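Local atomic coordinates of probable TonB-dependent siderophore receptor PirA (Acinetobacter baumannii, PDB entry 5FR8), a protein that probably takes part in the first step of iron uptake across the outer membrane, binding iron-chelating siderophores, and may bind ferric enterobactin with micromolar affinity. Residues Q249-L254 against L299-W305; W307-V313 against N353-P359. All coordinates share one frame; numbering follows the deposited sequence.

Contact 1 of 2, residues Q249-L254 against L299-W305; sequences QQTVLL and LTHEGDW
Gln250, His301 and Trp305 make the tight corner of this strand pair. The imidazole, with CG opposite the backbone N (chi1 179°), leans across to the facing strand and sends its NE2 hydrogen to Gln250 OE1 at 2.8 Å. The bond is nearly straight (172°) and lies in the ring plane, yet it reaches the amide oxygen from above the carbonyl plane. The other arm of the same amide, Gln250 NE2, sits at the indole edge, 3.4 Å from Trp305 CH2, while Gln249 CG approaches Trp305 CZ3 at 3.7 Å. One indole face rests over the carbonyl carbon of Gly303, and Trp305 NE1 bonds to Ser310 OG on the next strand. Strands 250-264 and 290-305 are antiparallel neighbours in the transmembrane beta-barrel of a TonB-dependent receptor; backbone bonds pair Thr251 with Glu302 and Leu253 with Thr300. Toward Leu254 the packing thins. Here the face bearing Val252, Leu254 and Leu299 keeps only methyl contacts across the pair, Leu254 CD1 to Leu299 CD1 at 3.8 Å and Val252 CG1 to that same methyl at 4.3 Å. On the face of Leu253 and Glu302 the carboxylate merely skirts the leucine, with Glu302 OE2 4.0 Å from Leu253 CD1.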
ATOM      1  N   GLN A 249     -26.110 -13.492 -23.126  1.00 89.70           N
ATOM      2  CA  GLN A 249     -26.173 -12.854 -21.813  1.00 90.34           C
ATOM      3  C   GLN A 249     -25.168 -13.370 -20.786  1.00 85.75           C
ATOM      4  O   GLN A 249     -25.267 -13.011 -19.614  1.00 88.41           O
ATOM      5  CB  GLN A 249     -27.581 -12.977 -21.246  1.00 94.19           C
ATOM      6  CG  GLN A 249     -28.162 -14.360 -21.378  1.00 98.43           C
ATOM      7  CD  GLN A 249     -29.672 -14.342 -21.445  1.00107.45           C
ATOM      8  OE1 GLN A 249     -30.299 -13.294 -21.369  1.00109.85           O
ATOM      9  NE2 GLN A 249     -30.266 -15.516 -21.589  1.00119.43           N
ATOM     10  N   GLN A 250     -24.193 -14.178 -21.209  1.00 83.73           N
ATOM     11  CA  GLN A 250     -23.211 -14.759 -20.269  1.00 77.41           C
ATOM     12  C   GLN A 250     -21.773 -14.655 -20.739  1.00 72.30           C
ATOM     13  O   GLN A 250     -21.449 -15.023 -21.861  1.00 76.50           O
ATOM     14  CB  GLN A 250     -23.535 -16.224 -20.002  1.00 73.63           C
ATOM     15  CG  GLN A 250     -24.812 -16.403 -19.204  1.00 76.13           C
ATOM     16  CD  GLN A 250     -25.078 -17.843 -18.883  1.00 77.06           C
ATOM     17  OE1 GLN A 250     -24.170 -18.563 -18.475  1.00 78.36           O
ATOM     18  NE2 GLN A 250     -26.320 -18.286 -19.076  1.00 79.51           N
ATOM     19  N   THR A 251     -20.903 -14.166 -19.867  1.00 68.16           N
ATOM     20  CA  THR A 251     -19.492 -13.976 -20.208  1.00 65.06           C
ATOM     21  C   THR A 251     -18.630 -14.651 -19.152  1.00 65.62           C
ATOM     22  O   THR A 251     -18.967 -14.664 -17.972  1.00 64.85           O
ATOM     23  CB  THR A 251     -19.111 -12.483 -20.305  1.00 64.50           C
ATOM     24  OG1 THR A 251     -19.811 -11.865 -21.389  1.00 70.20           O
ATOM     25  CG2 THR A 251     -17.671 -12.321 -20.584  1.00 63.78           C
ATOM     26  N   VAL A 252     -17.521 -15.244 -19.585  1.00 69.89           N
ATOM     27  CA  VAL A 252     -16.601 -15.905 -18.671  1.00 66.35           C
ATOM     28  C   VAL A 252     -15.186 -15.366 -18.903  1.00 64.60           C
ATOM     29  O   VAL A 252     -14.706 -15.346 -20.037  1.00 61.42           O
ATOM     30  CB  VAL A 252     -16.641 -17.417 -18.871  1.00 67.41           C
ATOM     31  CG1 VAL A 252     -15.604 -18.076 -17.998  1.00 69.72           C
ATOM     32  CG2 VAL A 252     -18.026 -17.959 -18.550  1.00 70.40           C
ATOM     33  N   LEU A 253     -14.546 -14.912 -17.823  1.00 64.39           N
ATOM     34  CA  LEU A 253     -13.174 -14.418 -17.857  1.00 60.35           C
ATOM     35  C   LEU A 253     -12.237 -15.335 -17.106  1.00 61.65           C
ATOM     36  O   LEU A 253     -12.523 -15.806 -16.006  1.00 67.90           O
ATOM     37  CB  LEU A 253     -13.079 -13.067 -17.210  1.00 62.33           C
ATOM     38  CG  LEU A 253     -13.513 -11.906 -18.087  1.00 70.74           C
ATOM     39  CD1 LEU A 253     -15.033 -11.831 -18.198  1.00 80.47           C
ATOM     40  CD2 LEU A 253     -12.966 -10.612 -17.499  1.00 68.97           C
ATOM     41  N   LEU A 254     -11.078 -15.558 -17.690  1.00 61.39           N
ATOM     42  CA  LEU A 254     -10.041 -16.294 -17.021  1.00 59.89           C
ATOM     43  C   LEU A 254      -8.866 -15.355 -16.882  1.00 60.96           C
ATOM     44  O   LEU A 254      -8.434 -14.777 -17.879  1.00 67.77           O
ATOM     45  CB  LEU A 254      -9.636 -17.480 -17.879  1.00 62.36           C
ATOM     46  CG  LEU A 254      -8.526 -18.337 -17.277  1.00 65.01           C
ATOM     47  CD1 LEU A 254      -9.057 -19.080 -16.056  1.00 63.55           C
ATOM     48  CD2 LEU A 254      -7.962 -19.300 -18.311  1.00 67.73           C
ATOM     49  N   LEU A 299     -11.493 -16.616 -11.908  1.00 62.25           N
ATOM     50  CA  LEU A 299     -12.510 -17.042 -12.847  1.00 64.89           C
ATOM     51  C   LEU A 299     -13.758 -16.228 -12.544  1.00 65.09           C
ATOM     52  O   LEU A 299     -14.192 -16.130 -11.392  1.00 64.03           O
ATOM     53  CB  LEU A 299     -12.798 -18.522 -12.640  1.00 69.07           C
ATOM     54  CG  LEU A 299     -13.509 -19.307 -13.742  1.00 71.20           C
ATOM     55  CD1 LEU A 299     -12.726 -19.316 -15.046  1.00 76.24           C
ATOM     56  CD2 LEU A 299     -13.693 -20.720 -13.249  1.00 67.97           C
ATOM     57  N   THR A 300     -14.329 -15.618 -13.567  1.00 67.02           N
ATOM     58  CA  THR A 300     -15.442 -14.707 -13.357  1.00 67.62           C
ATOM     59  C   THR A 300     -16.575 -15.002 -14.313  1.00 65.11           C
ATOM     60  O   THR A 300     -16.338 -15.262 -15.478  1.00 67.38           O
ATOM     61  CB  THR A 300     -14.999 -13.264 -13.568  1.00 68.32           C
ATOM     62  OG1 THR A 300     -13.884 -12.991 -12.707  1.00 77.59           O
ATOM     63  CG2 THR A 300     -16.135 -12.326 -13.231  1.00 72.12           C
ATOM     64  N   HIS A 301     -17.804 -14.966 -13.813  1.00 64.58           N
ATOM     65  CA  HIS A 301     -19.004 -15.066 -14.659  1.00 67.76           C
ATOM     66  C   HIS A 301     -19.898 -13.841 -14.457  1.00 67.26           C
ATOM     67  O   HIS A 301     -20.207 -13.447 -13.336  1.00 67.03           O
ATOM     68  CB  HIS A 301     -19.766 -16.370 -14.353  1.00 70.80           C
ATOM     69  CG  HIS A 301     -21.019 -16.566 -15.152  1.00 71.59           C
ATOM     70  ND1 HIS A 301     -22.190 -15.893 -14.875  1.00 78.63           N
ATOM     71  CD2 HIS A 301     -21.295 -17.375 -16.202  1.00 74.08           C
ATOM     72  CE1 HIS A 301     -23.129 -16.276 -15.725  1.00 76.16           C
ATOM     73  NE2 HIS A 301     -22.613 -17.174 -16.542  1.00 71.53           N
ATOM     74  N   GLU A 302     -20.303 -13.244 -15.562  1.00 68.97           N
ATOM     75  CA  GLU A 302     -21.141 -12.074 -15.518  1.00 70.99           C
ATOM     76  C   GLU A 302     -22.388 -12.244 -16.365  1.00 74.90           C
ATOM     77  O   GLU A 302     -22.319 -12.362 -17.584  1.00 73.77           O
ATOM     78  CB  GLU A 302     -20.380 -10.822 -15.946  1.00 72.14           C
ATOM     79  CG  GLU A 302     -19.119 -11.025 -16.757  1.00 73.39           C
ATOM     80  CD  GLU A 302     -18.207  -9.803 -16.699  1.00 77.62           C
ATOM     81  OE1 GLU A 302     -17.704  -9.489 -15.595  1.00 75.79           O
ATOM     82  OE2 GLU A 302     -18.003  -9.147 -17.748  1.00 79.05           O
ATOM     83  N   GLY A 303     -23.533 -12.249 -15.691  1.00 79.80           N
ATOM     84  CA  GLY A 303     -24.814 -12.389 -16.351  1.00 80.98           C
ATOM     85  C   GLY A 303     -25.442 -11.053 -16.674  1.00 85.18           C
ATOM     86  O   GLY A 303     -25.379 -10.092 -15.884  1.00 84.70           O
ATOM     87  N   ASP A 304     -26.060 -11.000 -17.851  1.00 85.28           N
ATOM     88  CA  ASP A 304     -26.754  -9.807 -18.302  1.00 84.62           C
ATOM     89  C   ASP A 304     -28.239 -10.146 -18.540  1.00 85.00           C
ATOM     90  O   ASP A 304     -28.653 -10.416 -19.670  1.00 85.64           O
ATOM     91  CB  ASP A 304     -26.069  -9.264 -19.565  1.00 80.09           C
ATOM     92  CG  ASP A 304     -26.525  -7.861 -19.915  1.00 78.18           C
ATOM     93  OD1 ASP A 304     -27.600  -7.715 -20.497  1.00 72.14           O
ATOM     94  OD2 ASP A 304     -25.810  -6.903 -19.601  1.00 81.88           O
ATOM     95  N   TRP A 305     -29.027 -10.129 -17.459  1.00 81.64           N
ATOM     96  CA  TRP A 305     -30.414 -10.624 -17.473  1.00 79.72           C
ATOM     97  C   TRP A 305     -31.428  -9.503 -17.579  1.00 78.68           C
ATOM     98  O   TRP A 305     -31.111  -8.335 -17.320  1.00 76.04           O
ATOM     99  CB  TRP A 305     -30.706 -11.446 -16.209  1.00 79.63           C
ATOM    100  CG  TRP A 305     -29.572 -12.329 -15.818  1.00 76.32           C
ATOM    101  CD1 TRP A 305     -28.698 -12.132 -14.800  1.00 74.79           C
ATOM    102  CD2 TRP A 305     -29.173 -13.531 -16.464  1.00 76.00           C
ATOM    103  NE1 TRP A 305     -27.782 -13.138 -14.765  1.00 74.51           N
ATOM    104  CE2 TRP A 305     -28.058 -14.017 -15.778  1.00 75.73           C
ATOM    105  CE3 TRP A 305     -29.666 -14.254 -17.550  1.00 78.41           C
ATOM    106  CZ2 TRP A 305     -27.418 -15.197 -16.141  1.00 77.11           C
ATOM    107  CZ3 TRP A 305     -29.030 -15.416 -17.911  1.00 78.59           C
ATOM    108  CH2 TRP A 305     -27.917 -15.878 -17.210  1.00 76.99           C
TER

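Contact 2 of 2, residues W307-V313 against N353-P359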
ATOM      1  N   TRP A 307     -33.955  -8.789 -15.694  1.00 82.16           N
ATOM      2  CA  TRP A 307     -34.157  -8.101 -14.407  1.00 82.93           C
ATOM      3  C   TRP A 307     -32.901  -7.334 -13.927  1.00 79.98           C
ATOM      4  O   TRP A 307     -32.955  -6.629 -12.925  1.00 77.11           O
ATOM      5  CB  TRP A 307     -34.598  -9.097 -13.323  1.00 83.64           C
ATOM      6  CG  TRP A 307     -33.622 -10.246 -13.159  1.00 83.49           C
ATOM      7  CD1 TRP A 307     -33.725 -11.488 -13.714  1.00 81.15           C
ATOM      8  CD2 TRP A 307     -32.386 -10.237 -12.414  1.00 78.54           C
ATOM      9  NE1 TRP A 307     -32.643 -12.252 -13.354  1.00 81.69           N
ATOM     10  CE2 TRP A 307     -31.807 -11.511 -12.556  1.00 80.32           C
ATOM     11  CE3 TRP A 307     -31.739  -9.294 -11.633  1.00 76.42           C
ATOM     12  CZ2 TRP A 307     -30.596 -11.858 -11.951  1.00 77.51           C
ATOM     13  CZ3 TRP A 307     -30.519  -9.641 -11.026  1.00 77.44           C
ATOM     14  CH2 TRP A 307     -29.972 -10.909 -11.188  1.00 76.02           C
ATOM     15  N   GLY A 308     -31.774  -7.492 -14.613  1.00 78.23           N
ATOM     16  CA  GLY A 308     -30.548  -6.832 -14.183  1.00 80.23           C
ATOM     17  C   GLY A 308     -29.271  -7.653 -14.345  1.00 77.43           C
ATOM     18  O   GLY A 308     -29.115  -8.388 -15.319  1.00 80.58           O
ATOM     19  N   LYS A 309     -28.344  -7.519 -13.402  1.00 72.24           N
ATOM     20  CA  LYS A 309     -27.002  -8.080 -13.584  1.00 73.25           C
ATOM     21  C   LYS A 309     -26.487  -8.871 -12.390  1.00 70.45           C
ATOM     22  O   LYS A 309     -26.947  -8.719 -11.260  1.00 72.57           O
ATOM     23  CB  LYS A 309     -26.002  -6.981 -13.941  1.00 73.80           C
ATOM     24  CG  LYS A 309     -26.290  -6.362 -15.293  1.00 75.62           C
ATOM     25  CD  LYS A 309     -25.188  -5.432 -15.758  1.00 73.42           C
ATOM     26  CE  LYS A 309     -25.610  -4.818 -17.084  1.00 75.15           C
ATOM     27  NZ  LYS A 309     -24.470  -4.215 -17.816  1.00 75.99           N
ATOM     28  N   SER A 310     -25.539  -9.743 -12.671  1.00 68.24           N
ATOM     29  CA  SER A 310     -24.988 -10.622 -11.652  1.00 68.77           C
ATOM     30  C   SER A 310     -23.521 -10.843 -11.959  1.00 64.15           C
ATOM     31  O   SER A 310     -23.105 -10.750 -13.109  1.00 62.50           O
ATOM     32  CB  SER A 310     -25.718 -11.975 -11.629  1.00 68.07           C
ATOM     33  OG  SER A 310     -25.616 -12.604 -12.881  1.00 66.15           O
ATOM     34  N   LYS A 311     -22.748 -11.116 -10.918  1.00 62.96           N
ATOM     35  CA  LYS A 311     -21.324 -11.339 -11.064  1.00 61.65           C
ATOM     36  C   LYS A 311     -20.874 -12.329 -10.012  1.00 63.01           C
ATOM     37  O   LYS A 311     -21.073 -12.083  -8.812  1.00 64.16           O
ATOM     38  CB  LYS A 311     -20.597 -10.014 -10.913  1.00 60.29           C
ATOM     39  CG  LYS A 311     -19.149 -10.033 -11.344  1.00 60.84           C
ATOM     40  CD  LYS A 311     -18.549  -8.660 -11.245  1.00 58.84           C
ATOM     41  CE  LYS A 311     -17.100  -8.631 -11.690  1.00 60.96           C
ATOM     42  NZ  LYS A 311     -16.491  -7.299 -11.369  1.00 61.77           N
ATOM     43  N   LEU A 312     -20.318 -13.460 -10.453  1.00 64.47           N
ATOM     44  CA  LEU A 312     -19.628 -14.381  -9.545  1.00 68.20           C
ATOM     45  C   LEU A 312     -18.129 -14.364  -9.800  1.00 66.96           C
ATOM     46  O   LEU A 312     -17.688 -14.252 -10.936  1.00 72.59           O
ATOM     47  CB  LEU A 312     -20.153 -15.802  -9.678  1.00 70.24           C
ATOM     48  CG  LEU A 312     -21.632 -15.931  -9.323  1.00 82.63           C
ATOM     49  CD1 LEU A 312     -22.488 -15.897 -10.579  1.00 87.90           C
ATOM     50  CD2 LEU A 312     -21.902 -17.230  -8.578  1.00 85.76           C
ATOM     51  N   VAL A 313     -17.342 -14.478  -8.737  1.00 63.01           N
ATOM     52  CA  VAL A 313     -15.895 -14.542  -8.872  1.00 63.38           C
ATOM     53  C   VAL A 313     -15.302 -15.629  -7.979  1.00 61.50           C
ATOM     54  O   VAL A 313     -15.617 -15.712  -6.795  1.00 62.69           O
ATOM     55  CB  VAL A 313     -15.228 -13.208  -8.480  1.00 61.44           C
ATOM     56  CG1 VAL A 313     -13.739 -13.229  -8.794  1.00 58.32           C
ATOM     57  CG2 VAL A 313     -15.888 -12.065  -9.221  1.00 64.31           C
ATOM     58  N   ASN A 353     -16.718 -14.434  -4.464  1.00 66.27           N
ATOM     59  CA  ASN A 353     -17.611 -13.307  -4.406  1.00 65.38           C
ATOM     60  C   ASN A 353     -18.806 -13.458  -5.347  1.00 66.46           C
ATOM     61  O   ASN A 353     -18.649 -13.701  -6.544  1.00 66.03           O
ATOM     62  CB  ASN A 353     -16.830 -12.047  -4.732  1.00 65.36           C
ATOM     63  CG  ASN A 353     -17.370 -10.848  -3.997  1.00 77.95           C
ATOM     64  OD1 ASN A 353     -16.727 -10.359  -3.054  1.00 71.35           O
ATOM     65  ND2 ASN A 353     -18.581 -10.378  -4.389  1.00 79.75           N
ATOM     66  N   GLY A 354     -20.008 -13.310  -4.809  1.00 65.14           N
ATOM     67  CA  GLY A 354     -21.215 -13.315  -5.639  1.00 63.10           C
ATOM     68  C   GLY A 354     -21.973 -12.015  -5.474  1.00 59.59           C
ATOM     69  O   GLY A 354     -22.001 -11.459  -4.384  1.00 59.33           O
ATOM     70  N   GLU A 355     -22.616 -11.530  -6.524  1.00 58.20           N
ATOM     71  CA  GLU A 355     -23.227 -10.209  -6.439  1.00 61.41           C
ATOM     72  C   GLU A 355     -24.255  -9.947  -7.496  1.00 62.68           C
ATOM     73  O   GLU A 355     -24.025 -10.246  -8.652  1.00 67.13           O
ATOM     74  CB  GLU A 355     -22.125  -9.173  -6.587  1.00 63.66           C
ATOM     75  CG  GLU A 355     -22.515  -7.924  -7.344  1.00 65.16           C
ATOM     76  CD  GLU A 355     -21.601  -6.751  -7.024  1.00 65.98           C
ATOM     77  OE1 GLU A 355     -20.588  -6.944  -6.306  1.00 68.23           O
ATOM     78  OE2 GLU A 355     -21.904  -5.632  -7.484  1.00 60.52           O
ATOM     79  N   ALA A 356     -25.369  -9.343  -7.117  1.00 65.18           N
ATOM     80  CA  ALA A 356     -26.411  -8.955  -8.084  1.00 68.75           C
ATOM     81  C   ALA A 356     -26.877  -7.463  -8.003  1.00 71.49           C
ATOM     82  O   ALA A 356     -27.002  -6.899  -6.911  1.00 70.99           O
ATOM     83  CB  ALA A 356     -27.600  -9.852  -7.903  1.00 70.65           C
ATOM     84  N   ASN A 357     -27.134  -6.862  -9.171  1.00 73.50           N
ATOM     85  CA  ASN A 357     -27.624  -5.482  -9.326  1.00 73.73           C
ATOM     86  C   ASN A 357     -29.009  -5.442  -9.953  1.00 79.68           C
ATOM     87  O   ASN A 357     -29.160  -5.819 -11.111  1.00 84.20           O
ATOM     88  CB  ASN A 357     -26.689  -4.726 -10.265  1.00 73.58           C
ATOM     89  CG  ASN A 357     -25.207  -4.988  -9.966  1.00 74.35           C
ATOM     90  OD1 ASN A 357     -24.424  -5.201 -10.887  1.00 74.12           O
ATOM     91  ND2 ASN A 357     -24.817  -4.964  -8.687  1.00 71.93           N
ATOM     92  N   ILE A 358     -30.021  -4.982  -9.218  1.00 83.00           N
ATOM     93  CA  ILE A 358     -31.393  -4.927  -9.757  1.00 85.29           C
ATOM     94  C   ILE A 358     -32.003  -3.514  -9.799  1.00 86.76           C
ATOM     95  O   ILE A 358     -32.238  -2.920  -8.751  1.00 89.49           O
ATOM     96  CB  ILE A 358     -32.360  -5.805  -8.928  1.00 88.68           C
ATOM     97  CG1 ILE A 358     -31.726  -7.158  -8.574  1.00 86.43           C
ATOM     98  CG2 ILE A 358     -33.665  -6.025  -9.686  1.00 87.66           C
ATOM     99  CD1 ILE A 358     -30.937  -7.152  -7.291  1.00 84.98           C
ATOM    100  N   PRO A 359     -32.282  -2.982 -11.010  1.00 85.18           N
ATOM    101  CA  PRO A 359     -33.028  -1.726 -11.136  1.00 84.51           C
ATOM    102  C   PRO A 359     -34.486  -1.938 -10.852  1.00 87.63           C
ATOM    103  O   PRO A 359     -35.084  -2.822 -11.452  1.00 91.36           O
ATOM    104  CB  PRO A 359     -32.859  -1.341 -12.609  1.00 83.83           C
ATOM    105  CG  PRO A 359     -31.704  -2.142 -13.092  1.00 84.98           C
ATOM    106  CD  PRO A 359     -31.722  -3.412 -12.299  1.00 86.51           C
TER
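Trp307 and Ile358 meet because the indole CG stands between its own backbone N and carbonyl carbon (chi1 56°), which turns the ring toward the facing strand, while Ile358 holds CG1 beside its backbone N (chi1 -43°). They join at one end of an antiparallel pair in the receptor's beta-barrel, where strand 308-323 runs against strand 343-361. Ile358 CG1 comes within 3.7 Å of Trp307 CZ3, and its other branch, CG2, lies 3.4 Å from Trp307 O. The far corner of the indole brings its edge to Ala356, with CH2 4.2 Å from CB. Next along, Gly308 takes backbone angles suited to glycine, and the ladder proper starts with two bonds between Lys309 and Asn357. Lys311 and Glu355 pair less evenly: Lys311 N reaches Glu355 O at 2.7 Å, whereas the return bond is weak and bent. Val313 and Asn353 close the ladder with two more backbone bonds. On the face carrying Lys309 and Lys311, where Lys309 touches Phe28 and Asn357 touches Thr30, two residues of strand 343-361, two positions apart, are tied together: Asn357 ND2 donates in its amide plane to the anti lone pair of Glu355 OE2, 3.2 Å away.

How the contacts relate
Both segments of contact 1 precede those of contact 2 along the chain, and their centres lie about 10 Å apart in the same part of the barrel wall. Strands 290-305 and 308-323 follow each other through a short turn and are antiparallel neighbours, giving the order 250-264, 290-305, 308-323, 343-361 around the wall. The middle hairpin joins the two contacts directly: Leu312 N lies 2.9 Å from His301 O, a probable backbone hydrogen bond, and the rings of Trp305 and Trp307 meet with their planes about 15° apart. Each contact thus supplies one strand of the shared hairpin, and together they form a continuous patch of the hydrogen-bonded barrel through which TonB-dependent receptors span the outer membrane.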